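Local coordinates for chloromuconate cycloisomerase (Rhodococcus opacus, PDB 4M0X), which is a member of the enolase superfamily and carries a manganese ion in its barrel domain, at residues A267-I272 / F296-P301. Numbering follows the deposited sequence.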
# COMPACT_ATOMS: atom_id res chain seq x y z
N ALA A 267 -0.91 -3.92 -22.12
CA ALA A 267 -0.04 -4.56 -23.09
C ALA A 267 1.33 -3.91 -23.33
O ALA A 267 1.59 -2.79 -22.91
CB ALA A 267 -0.76 -4.72 -24.40
N PHE A 268 2.20 -4.65 -24.01
CA PHE A 268 3.46 -4.10 -24.50
C PHE A 268 3.42 -4.01 -26.01
O PHE A 268 2.89 -4.90 -26.68
CB PHE A 268 4.65 -4.96 -24.05
CG PHE A 268 4.87 -4.95 -22.56
CD1 PHE A 268 4.31 -3.95 -21.77
CD2 PHE A 268 5.65 -5.91 -21.96
CE1 PHE A 268 4.50 -3.94 -20.41
CE2 PHE A 268 5.90 -5.88 -20.60
CZ PHE A 268 5.32 -4.90 -19.82
N ALA A 269 3.96 -2.92 -26.55
CA ALA A 269 4.30 -2.89 -27.96
C ALA A 269 5.74 -3.37 -28.03
O ALA A 269 6.63 -2.74 -27.48
CB ALA A 269 4.17 -1.48 -28.49
N ILE A 270 5.97 -4.51 -28.67
CA ILE A 270 7.31 -5.06 -28.77
C ILE A 270 7.99 -4.61 -30.07
O ILE A 270 7.36 -4.64 -31.14
CB ILE A 270 7.28 -6.59 -28.66
CG1 ILE A 270 6.52 -7.02 -27.39
CG2 ILE A 270 8.70 -7.16 -28.71
CD1 ILE A 270 7.24 -6.75 -26.08
N LYS A 271 9.26 -4.20 -29.98
CA LYS A 271 9.99 -3.61 -31.12
C LYS A 271 11.45 -3.78 -30.82
O LYS A 271 11.84 -3.46 -29.71
CB LYS A 271 9.76 -2.11 -31.22
CG LYS A 271 8.44 -1.62 -31.76
CD LYS A 271 8.58 -0.16 -32.22
CE LYS A 271 8.12 0.84 -31.18
NZ LYS A 271 6.81 1.46 -31.54
N ILE A 272 12.24 -4.23 -31.79
CA ILE A 272 13.66 -4.46 -31.56
C ILE A 272 14.52 -3.19 -31.32
O ILE A 272 15.16 -3.10 -30.27
CB ILE A 272 14.28 -5.37 -32.64
CG1 ILE A 272 13.72 -6.77 -32.49
CG2 ILE A 272 15.79 -5.45 -32.49
CD1 ILE A 272 14.28 -7.76 -33.47
N PHE A 296 2.08 -6.80 -28.77
CA PHE A 296 1.80 -6.26 -30.04
C PHE A 296 3.11 -6.32 -30.75
O PHE A 296 4.15 -5.97 -30.17
CB PHE A 296 1.40 -4.81 -29.87
CG PHE A 296 0.95 -4.14 -31.13
CD1 PHE A 296 -0.00 -4.74 -31.97
CD2 PHE A 296 1.41 -2.87 -31.45
CE1 PHE A 296 -0.45 -4.08 -33.11
CE2 PHE A 296 0.96 -2.20 -32.58
CZ PHE A 296 0.03 -2.81 -33.42
N GLY A 297 3.08 -6.79 -32.00
CA GLY A 297 4.26 -6.81 -32.85
C GLY A 297 4.39 -5.45 -33.50
O GLY A 297 3.85 -5.21 -34.60
N ALA A 298 5.11 -4.56 -32.82
CA ALA A 298 5.11 -3.16 -33.15
C ALA A 298 6.13 -2.77 -34.20
O ALA A 298 7.09 -3.49 -34.45
CB ALA A 298 5.29 -2.31 -31.90
N ALA A 299 5.92 -1.60 -34.79
CA ALA A 299 6.75 -1.10 -35.88
C ALA A 299 7.43 0.19 -35.44
O ALA A 299 6.93 0.89 -34.56
CB ALA A 299 5.88 -0.86 -37.10
N THR A 300 8.57 0.49 -36.07
CA THR A 300 9.32 1.70 -35.73
C THR A 300 8.92 2.94 -36.57
O THR A 300 8.80 4.03 -36.04
CB THR A 300 10.84 1.43 -35.67
OG1 THR A 300 11.12 0.54 -34.59
CG2 THR A 300 11.60 2.70 -35.44
N PRO A 301 8.68 2.78 -37.87
CA PRO A 301 8.75 1.60 -38.70
C PRO A 301 10.19 1.38 -39.15
O PRO A 301 11.10 2.04 -38.67
CB PRO A 301 7.85 1.95 -39.91
CG PRO A 301 7.38 3.36 -39.67
CD PRO A 301 8.33 3.95 -38.68
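Strands 267-270 and 294-297 are parallel neighbours in the beta/alpha barrel of this enolase-superfamily protein, linked by a beta-alpha-beta crossover through helix 278-291. Ile270 N gives a nearly straight bond to Phe296 O at 2.8 Å, with an angle of 165° at the hydrogen. Phe296 N reaches Phe268 O only weakly. Beyond the strand end, Ala298, the last residue of an inverse gamma turn centred on Gly297, gives its N-H to Ile270 O, with Ala298 N 2.8 Å from Ile270 O.

Ala269 and Phe296 put their side chains on one face of the sheet. The Phe296 CG is anti to its backbone N (chi1 -175°). The ring leads away from strand 267-270, and Ala269 CB lies at the edge of the Phe296 ring, 4.3 Å from Phe296 CD2. Ala269 CB also meets Ala298 CB at 3.7 Å. Ile270 is on the other face and packs on Ile284 of helix 278-291.

Lys271 lies alongside the loop after strand 294-297. Lys271 CG sits beside its own backbone N and meets Ala298 CB at 3.2 Å. Lys271 CD passes Thr300 OG1; beyond it the chain bends at chi3 and chi4. The Lys271 side chain comes within about 4 Å of the manganese ion, and NZ forms a salt bridge with the metal ligand Asp247. Lys271 NZ also bonds to Ala299 O at 3.1 Å, approaching from 35° above the carbonyl plane.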